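Local coordinates for protein adenosine deaminase 1 (Arthrobacter aurescens, PDB 3RYS) that probably catalyses the zinc-dependent hydrolytic deamination of adenine to hypoxanthine and ammonium in purine salvage, at residues L310-N313 against S314-S318; E331-E334 against W335-S339. One frame throughout, in Å; residues are numbered along the deposited sequence.

Interaction 1 (L310-N313 against S314-S318); sequences LAAN and SIRSS
Ser314 turns its hydroxyl back along the helix and donates a hydrogen bond to Ala311 O, with OG 2.7 Å from that oxygen. At chi1 86° the OG sits between its own backbone N and carbonyl carbon, which brings it over the preceding turn; Ile315 N donates to the same Ala311 O, so this carbonyl is gripped twice. Ser317 OG reaches four residues back, to Asn313 O (2.9 Å), from above the carbonyl plane, while Ser317 N lies nearly in line with that C=O, though its N-H is bent (140°). Just beyond, Ser318 OG bonds to Ile315 O at 2.7 Å.

Among the backbone bonds Arg316 N to Ala312 O is nearly straight at 2.9 Å, whereas Ile315 N is bent and shared, weakly, with Ala312 O. Van der Waals contact comes from Arg316, whose extended chain lays one guanidinium face on the Ala312 methyl, CB to NH2 3.7 Å.

Ser314 OG is also bonded to Ala16 N, in the first barrel strand, and an alanine here would probably leave that amide without its partner and Ala311 O with one donor fewer. Serines bonded to carbonyls of the previous turn are familiar in helices; here Ser314 packs on Cys276 of strand 275-277 and Ser318 meets strand 95-102, a helix-on-strand contact of the TIM barrel, Ser314 lying about 9 Å, side chain to side chain, from the zinc ligand His19.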
ATOM      1  N   LEU A 310       8.600   0.280  14.799  1.00 14.42           N
ATOM      2  CA  LEU A 310       8.019   0.296  13.457  1.00 13.30           C
ATOM      3  C   LEU A 310       6.529  -0.027  13.494  1.00 14.02           C
ATOM      4  O   LEU A 310       5.721   0.628  12.831  1.00 12.50           O
ATOM      5  CB  LEU A 310       8.739  -0.707  12.556  1.00 11.14           C
ATOM      6  CG  LEU A 310      10.193  -0.375  12.230  1.00 14.87           C
ATOM      7  CD1 LEU A 310      10.847  -1.516  11.472  1.00 15.68           C
ATOM      8  CD2 LEU A 310      10.280   0.922  11.438  1.00 13.45           C
ATOM      9  N   ALA A 311       6.181  -1.049  14.271  1.00 14.52           N
ATOM     10  CA  ALA A 311       4.795  -1.457  14.458  1.00 14.79           C
ATOM     11  C   ALA A 311       3.946  -0.322  15.025  1.00 16.39           C
ATOM     12  O   ALA A 311       2.877  -0.008  14.494  1.00 16.32           O
ATOM     13  CB  ALA A 311       4.725  -2.671  15.375  1.00 14.64           C
ATOM     14  N   ALA A 312       4.422   0.287  16.108  1.00 13.77           N
ATOM     15  CA  ALA A 312       3.663   1.336  16.781  1.00 15.74           C
ATOM     16  C   ALA A 312       3.522   2.579  15.905  1.00 16.12           C
ATOM     17  O   ALA A 312       2.500   3.263  15.950  1.00 17.77           O
ATOM     18  CB  ALA A 312       4.289   1.680  18.130  1.00 15.15           C
ATOM     19  N   ASN A 313       4.548   2.871  15.111  1.00 13.62           N
ATOM     20  CA  ASN A 313       4.443   3.933  14.122  1.00 12.63           C
ATOM     21  C   ASN A 313       3.244   3.685  13.216  1.00 14.47           C
ATOM     22  O   ASN A 313       2.382   4.547  13.056  1.00 13.83           O
ATOM     23  CB  ASN A 313       5.713   4.019  13.274  1.00 14.04           C
ATOM     24  CG  ASN A 313       6.866   4.675  14.007  1.00 14.20           C
ATOM     25  OD1 ASN A 313       7.975   4.775  13.477  1.00 12.74           O
ATOM     26  ND2 ASN A 313       6.612   5.130  15.228  1.00 13.30           N
ATOM     27  N   SER A 314       3.192   2.493  12.631  1.00 12.71           N
ATOM     28  CA  SER A 314       2.132   2.149  11.695  1.00 14.89           C
ATOM     29  C   SER A 314       0.748   2.331  12.319  1.00 16.29           C
ATOM     30  O   SER A 314      -0.223   2.636  11.620  1.00 13.88           O
ATOM     31  CB  SER A 314       2.295   0.713  11.201  1.00 13.98           C
ATOM     32  OG  SER A 314       1.681  -0.196  12.097  1.00 16.58           O
ATOM     33  N   ILE A 315       0.658   2.144  13.632  1.00 14.03           N
ATOM     34  CA  ILE A 315      -0.619   2.291  14.316  1.00 14.97           C
ATOM     35  C   ILE A 315      -0.924   3.759  14.574  1.00 15.71           C
ATOM     36  O   ILE A 315      -2.037   4.220  14.318  1.00 16.51           O
ATOM     37  CB  ILE A 315      -0.667   1.497  15.637  1.00 16.38           C
ATOM     38  CG1 ILE A 315      -0.450   0.007  15.365  1.00 16.94           C
ATOM     39  CG2 ILE A 315      -1.995   1.720  16.340  1.00 13.49           C
ATOM     40  CD1 ILE A 315      -0.374  -0.842  16.608  1.00 16.98           C
ATOM     41  N   ARG A 316       0.065   4.493  15.073  1.00 14.74           N
ATOM     42  CA  ARG A 316      -0.103   5.919  15.329  1.00 15.92           C
ATOM     43  C   ARG A 316      -0.398   6.671  14.041  1.00 15.41           C
ATOM     44  O   ARG A 316      -1.052   7.712  14.058  1.00 16.87           O
ATOM     45  CB  ARG A 316       1.153   6.514  15.961  1.00 15.68           C
ATOM     46  CG  ARG A 316       1.515   5.953  17.307  1.00 15.45           C
ATOM     47  CD  ARG A 316       2.590   6.812  17.962  1.00 23.04           C
ATOM     48  NE  ARG A 316       3.249   6.104  19.055  1.00 29.41           N
ATOM     49  CZ  ARG A 316       4.377   5.414  18.922  1.00 23.04           C
ATOM     50  NH1 ARG A 316       4.981   5.348  17.743  1.00 17.08           N
ATOM     51  NH2 ARG A 316       4.904   4.794  19.970  1.00 29.49           N
ATOM     52  N   SER A 317       0.097   6.144  12.926  1.00 13.32           N
ATOM     53  CA  SER A 317      -0.030   6.814  11.639  1.00 13.57           C
ATOM     54  C   SER A 317      -1.339   6.470  10.928  1.00 14.49           C
ATOM     55  O   SER A 317      -1.794   7.211  10.058  1.00 14.85           O
ATOM     56  CB  SER A 317       1.167   6.483  10.743  1.00 14.90           C
ATOM     57  OG  SER A 317       2.388   6.844  11.367  1.00 11.47           O
ATOM     58  N   SER A 318      -1.946   5.350  11.300  1.00 16.35           N
ATOM     59  CA  SER A 318      -3.199   4.934  10.673  1.00 17.12           C
ATOM     60  C   SER A 318      -4.309   5.966  10.884  1.00 15.76           C
ATOM     61  O   SER A 318      -4.197   6.856  11.731  1.00 14.82           O
ATOM     62  CB  SER A 318      -3.640   3.558  11.188  1.00 14.48           C
ATOM     63  OG  SER A 318      -4.014   3.614  12.552  1.00 14.83           O
TER

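Interaction 2 (E331-E334 against W335-S339); sequences EVTE and WVKAS
Trp335 N donates to Glu331 O at 3.0 Å, one helical turn back, and Val336 N and Ala338 N find the carbonyls of Val332 and Glu334 in the same way. The last of these runs nearly straight on to its C=O. Between them the ladder slackens: Lys337 N to Thr333 O is a weak bond of 3.3 Å. Val332 O, besides accepting from Val336 N, has the CG2 methyl of Val336 close beside it.

Three side-chain polar groups, those of Thr333, Glu331 and Trp335, have partners beyond these residues. Thr333 OG1 turns to Leu329 O in the turn before, and that choice puts its methyl, CG2, anti to the backbone N (OG1 itself at chi1 -53°), from where it lies alongside Lys337 and meets CE at 3.7 Å. Glu331 OE2 is held by a salt bridge to Arg96. Trp335 carries its indole away from the preceding turn, with CG anti to the backbone N at chi1 176°, and NE1 bonds to Thr11 OG1 in the N-terminal segment, where the ring also packs on Pro13 and Pro14.

Glu334 and Lys337 carry opposite charges, yet OE2 of the one and NZ of the other stay 4.5 Å apart, beyond a salt bridge, on the exposed side of the helix. Their attraction is therefore probably diffuse and partly screened by solvent. The chemistry implies a division of labour: main-chain bonds, with Thr333 OG1 to Leu329 O, hold this last helix together, while Glu331 and Trp335 fasten it to Arg96 and to the chain's N-terminal segment.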
ATOM      1  N   GLU A 331      -1.134  -4.058  22.317  1.00 20.10           N
ATOM      2  CA  GLU A 331      -0.786  -5.284  21.727  1.00 21.20           C
ATOM      3  C   GLU A 331       0.650  -5.343  21.332  1.00 21.18           C
ATOM      4  O   GLU A 331       1.218  -6.366  21.436  1.00 20.60           O
ATOM      5  CB  GLU A 331      -1.686  -5.512  20.548  1.00 21.69           C
ATOM      6  CG  GLU A 331      -2.697  -6.532  20.785  1.00 20.56           C
ATOM      7  CD  GLU A 331      -3.734  -6.609  19.735  1.00 25.77           C
ATOM      8  OE1 GLU A 331      -4.899  -6.472  20.042  1.00 23.13           O
ATOM      9  OE2 GLU A 331      -3.401  -6.856  18.612  1.00 23.86           O
ATOM     10  N   VAL A 332       1.230  -4.246  20.889  1.00 18.96           N
ATOM     11  CA  VAL A 332       2.608  -4.271  20.526  1.00 25.69           C
ATOM     12  C   VAL A 332       3.509  -4.258  21.713  1.00 22.26           C
ATOM     13  O   VAL A 332       4.530  -4.906  21.697  1.00 23.96           O
ATOM     14  CB  VAL A 332       3.022  -3.274  19.399  1.00 23.22           C
ATOM     15  CG1 VAL A 332       2.026  -2.376  19.045  1.00 23.37           C
ATOM     16  CG2 VAL A 332       4.272  -2.608  19.668  1.00 18.17           C
ATOM     17  N   THR A 333       3.082  -3.566  22.747  1.00 21.58           N
ATOM     18  CA  THR A 333       3.635  -3.693  24.072  1.00 26.05           C
ATOM     19  C   THR A 333       3.644  -5.099  24.647  1.00 28.69           C
ATOM     20  O   THR A 333       4.603  -5.494  25.198  1.00 28.50           O
ATOM     21  CB  THR A 333       2.926  -2.837  25.095  1.00 29.43           C
ATOM     22  OG1 THR A 333       2.875  -1.491  24.665  1.00 31.77           O
ATOM     23  CG2 THR A 333       3.675  -2.885  26.373  1.00 28.26           C
ATOM     24  N   GLU A 334       2.573  -5.846  24.521  1.00 24.73           N
ATOM     25  CA  GLU A 334       2.602  -7.211  24.915  1.00 27.45           C
ATOM     26  C   GLU A 334       3.542  -8.010  24.081  1.00 25.72           C
ATOM     27  O   GLU A 334       4.285  -8.767  24.580  1.00 31.92           O
ATOM     28  CB  GLU A 334       1.222  -7.823  24.870  1.00 28.84           C
ATOM     29  CG  GLU A 334       0.370  -7.537  26.040  1.00 32.72           C
ATOM     30  CD  GLU A 334       1.101  -7.460  27.350  1.00 43.46           C
ATOM     31  OE1 GLU A 334       1.553  -8.495  27.852  1.00 37.52           O
ATOM     32  OE2 GLU A 334       1.203  -6.356  27.896  1.00 42.87           O
ATOM     33  N   TRP A 335       3.497  -7.855  22.790  1.00 24.23           N
ATOM     34  CA  TRP A 335       4.356  -8.635  21.906  1.00 24.20           C
ATOM     35  C   TRP A 335       5.829  -8.475  22.278  1.00 27.06           C
ATOM     36  O   TRP A 335       6.583  -9.444  22.288  1.00 27.66           O
ATOM     37  CB  TRP A 335       4.131  -8.250  20.443  1.00 21.25           C
ATOM     38  CG  TRP A 335       5.054  -8.954  19.497  1.00 22.46           C
ATOM     39  CD1 TRP A 335       4.923 -10.223  19.018  1.00 20.90           C
ATOM     40  CD2 TRP A 335       6.255  -8.426  18.915  1.00 24.96           C
ATOM     41  NE1 TRP A 335       5.968 -10.521  18.175  1.00 24.21           N
ATOM     42  CE2 TRP A 335       6.798  -9.437  18.094  1.00 25.91           C
ATOM     43  CE3 TRP A 335       6.925  -7.202  19.014  1.00 19.90           C
ATOM     44  CZ2 TRP A 335       7.982  -9.257  17.370  1.00 24.16           C
ATOM     45  CZ3 TRP A 335       8.098  -7.025  18.296  1.00 22.90           C
ATOM     46  CH2 TRP A 335       8.614  -8.048  17.486  1.00 24.17           C
ATOM     47  N   VAL A 336       6.229  -7.246  22.588  1.00 26.34           N
ATOM     48  CA  VAL A 336       7.606  -6.963  22.978  1.00 26.13           C
ATOM     49  C   VAL A 336       7.995  -7.674  24.269  1.00 28.75           C
ATOM     50  O   VAL A 336       9.057  -8.292  24.349  1.00 29.75           O
ATOM     51  CB  VAL A 336       7.827  -5.456  23.170  1.00 24.25           C
ATOM     52  CG1 VAL A 336       9.223  -5.188  23.710  1.00 20.22           C
ATOM     53  CG2 VAL A 336       7.604  -4.732  21.866  1.00 23.27           C
ATOM     54  N   LYS A 337       7.120  -7.645  25.243  1.00 27.03           N
ATOM     55  CA  LYS A 337       7.379  -8.257  26.501  1.00 28.04           C
ATOM     56  C   LYS A 337       7.432  -9.732  26.430  1.00 26.90           C
ATOM     57  O   LYS A 337       8.173 -10.350  27.120  1.00 32.20           O
ATOM     58  CB  LYS A 337       6.300  -7.882  27.463  1.00 28.87           C
ATOM     59  CG  LYS A 337       6.455  -6.586  28.045  1.00 27.98           C
ATOM     60  CD  LYS A 337       5.311  -6.327  28.860  1.00 30.46           C
ATOM     61  CE  LYS A 337       5.162  -4.891  29.091  1.00 35.42           C
ATOM     62  NZ  LYS A 337       4.583  -4.654  30.395  1.00 42.29           N
ATOM     63  N   ALA A 338       6.614 -10.291  25.585  1.00 25.69           N
ATOM     64  CA  ALA A 338       6.621 -11.701  25.364  1.00 34.44           C
ATOM     65  C   ALA A 338       7.777 -12.163  24.479  1.00 34.89           C
ATOM     66  O   ALA A 338       8.085 -13.307  24.412  1.00 34.04           O
ATOM     67  CB  ALA A 338       5.348 -12.087  24.761  1.00 31.58           C
ATOM     68  N   SER A 339       8.417 -11.238  23.812  1.00 33.53           N
ATOM     69  CA  SER A 339       9.298 -11.526  22.724  1.00 32.00           C
ATOM     70  C   SER A 339      10.736 -11.237  22.989  1.00 36.10           C
ATOM     71  O   SER A 339      11.535 -11.419  22.138  1.00 37.79           O
ATOM     72  CB  SER A 339       8.884 -10.702  21.512  1.00 28.55           C
ATOM     73  OG  SER A 339       7.942 -11.377  20.754  1.00 32.56           O
TER

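In the fold
Followed from the N terminus, the chain enters interaction 1 in the second half of helix 304-317, makes a short connection, and reaches interaction 2 in the second half of helix 322-339. Neither contact closes a loop, their bonds bridging three or four residues along one helix, and the two stand in series, neither nested nor crossed. Their centres are about 15 Å apart, yet they touch: Ile315 CD1 packs on Val332 CG1 at 3.7 Å, one point in the seam between these consecutive helices. Interaction 1 is buried and faces the barrel strands, whereas interaction 2 lies farther out, near the surface. Together they illustrate layered packing, with strands inside, helix 304-317 against them, and helix 322-339 outside.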